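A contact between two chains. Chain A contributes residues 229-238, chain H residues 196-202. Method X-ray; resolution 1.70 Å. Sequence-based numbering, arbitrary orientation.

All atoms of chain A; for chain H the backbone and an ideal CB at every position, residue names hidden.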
# COMPACT_ATOMS: atom_id res chain seq x y z
N VAL A 229 5.12 16.67 -4.46
CA VAL A 229 4.97 18.01 -5.01
C VAL A 229 3.82 18.06 -6.02
O VAL A 229 2.97 18.94 -5.96
CB VAL A 229 6.26 18.49 -5.71
CG1 VAL A 229 6.04 19.87 -6.32
CG2 VAL A 229 7.40 18.53 -4.72
N THR A 230 3.83 17.10 -6.94
CA THR A 230 2.80 17.03 -7.97
C THR A 230 1.40 16.90 -7.36
O THR A 230 0.44 17.46 -7.88
CB THR A 230 3.03 15.81 -8.89
OG1 THR A 230 4.32 15.93 -9.51
CG2 THR A 230 1.96 15.73 -9.96
N SER A 231 1.31 16.18 -6.26
CA SER A 231 0.01 15.96 -5.62
C SER A 231 -0.44 17.12 -4.74
O SER A 231 -1.63 17.25 -4.45
CB SER A 231 0.05 14.69 -4.78
OG SER A 231 0.92 14.83 -3.67
N GLN A 232 0.50 17.97 -4.33
CA GLN A 232 0.19 19.09 -3.44
C GLN A 232 -0.07 20.46 -4.06
O GLN A 232 -0.59 21.35 -3.39
CB GLN A 232 1.31 19.23 -2.40
CG GLN A 232 1.44 18.05 -1.45
CD GLN A 232 0.20 17.88 -0.59
OE1 GLN A 232 -0.22 18.80 0.10
NE2 GLN A 232 -0.38 16.69 -0.62
N VAL A 233 0.28 20.63 -5.33
CA VAL A 233 0.07 21.91 -6.00
C VAL A 233 -0.70 21.71 -7.29
O VAL A 233 -0.50 20.71 -7.98
CB VAL A 233 1.42 22.60 -6.32
CG1 VAL A 233 2.20 22.83 -5.03
CG2 VAL A 233 2.24 21.75 -7.29
N ASN A 234 -1.59 22.64 -7.64
CA ASN A 234 -2.34 22.48 -8.87
C ASN A 234 -1.52 22.93 -10.08
O ASN A 234 -1.99 22.86 -11.22
CB ASN A 234 -3.66 23.26 -8.82
CG ASN A 234 -4.69 22.70 -9.80
OD1 ASN A 234 -5.21 23.42 -10.64
ND2 ASN A 234 -4.97 21.41 -9.69
N THR A 235 -0.31 23.40 -9.83
CA THR A 235 0.58 23.82 -10.90
C THR A 235 1.12 22.56 -11.55
O THR A 235 1.41 21.57 -10.87
CB THR A 235 1.75 24.66 -10.35
OG1 THR A 235 1.25 25.92 -9.88
CG2 THR A 235 2.80 24.91 -11.43
N THR A 236 1.24 22.58 -12.87
CA THR A 236 1.75 21.44 -13.63
C THR A 236 3.21 21.16 -13.30
O THR A 236 4.05 22.06 -13.34
CB THR A 236 1.58 21.70 -15.14
OG1 THR A 236 0.19 21.83 -15.45
CG2 THR A 236 2.17 20.56 -15.98
N ILE A 237 3.52 19.90 -12.97
CA ILE A 237 4.88 19.51 -12.62
C ILE A 237 5.46 18.59 -13.69
O ILE A 237 4.82 17.62 -14.10
CB ILE A 237 4.92 18.77 -11.26
CG1 ILE A 237 4.38 19.68 -10.16
CG2 ILE A 237 6.34 18.32 -10.93
CD1 ILE A 237 5.11 21.01 -10.03
N MET A 238 6.66 18.91 -14.15
CA MET A 238 7.31 18.12 -15.19
C MET A 238 8.61 17.49 -14.73
O MET A 238 9.40 18.09 -14.00
CB MET A 238 7.58 19.00 -16.41
CG MET A 238 8.36 18.30 -17.53
SD MET A 238 8.63 19.37 -18.96
CE MET A 238 9.79 20.36 -18.38
N UNK H 196 -6.76 16.82 -15.54
CA UNK H 196 -7.10 16.96 -14.12
C UNK H 196 -6.88 18.33 -13.47
O UNK H 196 -7.78 18.87 -12.84
CB UNK H 196 -6.29 15.93 -13.33
N UNK H 197 -5.69 18.89 -13.63
CA UNK H 197 -5.42 20.18 -13.00
C UNK H 197 -6.14 21.33 -13.67
O UNK H 197 -6.47 22.32 -13.01
CB UNK H 197 -3.92 20.46 -13.00
N UNK H 198 -6.41 21.21 -14.97
CA UNK H 198 -7.15 22.26 -15.68
C UNK H 198 -8.59 22.21 -15.17
O UNK H 198 -9.24 23.25 -14.98
CB UNK H 198 -7.09 22.08 -17.20
N UNK H 199 -9.08 21.00 -14.92
CA UNK H 199 -10.44 20.81 -14.42
C UNK H 199 -10.63 21.48 -13.06
O UNK H 199 -11.66 22.11 -12.81
CB UNK H 199 -10.76 19.32 -14.32
N UNK H 200 -9.66 21.33 -12.18
CA UNK H 200 -9.76 21.94 -10.86
C UNK H 200 -9.85 23.45 -11.02
O UNK H 200 -10.70 24.10 -10.40
CB UNK H 200 -8.57 21.55 -9.98
N UNK H 201 -9.00 24.01 -11.87
CA UNK H 201 -9.01 25.45 -12.11
C UNK H 201 -10.33 25.94 -12.71
O UNK H 201 -10.90 26.93 -12.25
CB UNK H 201 -7.85 25.83 -13.04
N UNK H 202 -10.82 25.24 -13.73
CA UNK H 202 -12.06 25.61 -14.40
C UNK H 202 -13.27 25.51 -13.47
O UNK H 202 -14.12 26.41 -13.44
CB UNK H 202 -12.27 24.72 -15.63

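Chain H runs through this contact as a helix, with phi between -53° and -72° and psi between -29° and -51°, so its side chains fan out around an axis and only some of them can face chain A. Chain A meets it at the turn where its own helix gives way to an extended segment; in the closest CA pair, CA of Asn A234 lies 5.6 Å from CA of position 197.

Position 196 has its CB sideways, with no atom of the chain A stretch within 5.5 Å of its ideal CB. Phi of -53° is compatible with proline, but the stretch selects nothing here and many residues would fit. The deposited residue is Pro H196, which makes no contact with the stretch.

Position 197 is the most informative. Its CB points toward chain A, and the ideal CB lies 3.6 Å from Asn A234 O and 5.0 Å from Thr A236 OG1. Beyond it the carbonyl oxygens of Thr A230, Val A233 and Thr A235 converge on one small region. Val A233 is the first residue to leave helical phi/psi, at -127/144, and the three oxygens lie around this point. Three acceptors so grouped call for a donor, preferably cationic. They also lie well beyond CB, which favours a long side chain; lysine suits best, arginine is conceivable, and a short polar residue would fall short. The deposited residue is Lys H197. With chi1 at -68° (m) and the remaining chi angles all t, it is nearly fully extended, and its NZ donates hydrogen bonds of 2.9 Å to each of Thr A230 O, Val A233 O and Thr A235 O. The aliphatic part is used too: Lys H197 CG packs 3.5 Å from Asn A234 ND2.

Position 198 points its CB away, and a polar or small residue would serve. It is Asp H198, whose end comes nearer, though OD1 of Asp H198 is still 5.7 Å from OG1 of Thr A236, too far for contact.

Position 199 is sideways and out of contact, leaving the choice open as far as the stretch is concerned; it is Ala H199.

Position 200, three residues beyond 197 and so back on nearly the same side of the helix, again points toward chain A, its ideal CB 3.6 Å from Asn A234 ND2. With an amide nitrogen this near, a compact side chain such as alanine, valine or threonine would fit. Val H200 is deposited, chi1 172° (t); its real CB keeps the contact with ND2, and it makes no hydrogen bond to the stretch.

Position 201 has its CB sideways, 4.3 Å from Asn A234 OD1 when idealised. That oxygen is an acceptor, so a long, flexible donor would suit: lysine, arginine or glutamine. It is Lys H201; its CG passes 3.1 Å from Asn A234 OD1, and with chi4 at -56° (m) its NZ gives that oxygen a weak hydrogen bond of 3.3 Å.

Position 202 is out of reach; it is Ala H202.

Chain H, residues 196-202: PKDAVKA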
# COMPACT_ATOMS: atom_id res chain seq x y z
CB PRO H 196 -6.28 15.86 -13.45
CG PRO H 196 -6.20 14.81 -14.52
CD PRO H 196 -5.93 15.62 -15.76
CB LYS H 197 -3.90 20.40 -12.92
CG LYS H 197 -3.25 19.43 -11.94
CD LYS H 197 -1.76 19.69 -11.72
CE LYS H 197 -1.25 18.85 -10.55
NZ LYS H 197 0.21 19.05 -10.29
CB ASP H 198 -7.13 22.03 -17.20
CG ASP H 198 -5.87 22.58 -17.85
OD1 ASP H 198 -5.08 23.26 -17.16
OD2 ASP H 198 -5.67 22.35 -19.07
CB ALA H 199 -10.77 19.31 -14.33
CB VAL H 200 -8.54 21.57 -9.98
CG1 VAL H 200 -8.57 22.38 -8.68
CG2 VAL H 200 -8.56 20.07 -9.67
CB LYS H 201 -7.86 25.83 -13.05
CG LYS H 201 -6.48 25.54 -12.47
CD LYS H 201 -5.37 26.06 -13.38
CE LYS H 201 -3.99 25.76 -12.81
NZ LYS H 201 -3.84 26.31 -11.43
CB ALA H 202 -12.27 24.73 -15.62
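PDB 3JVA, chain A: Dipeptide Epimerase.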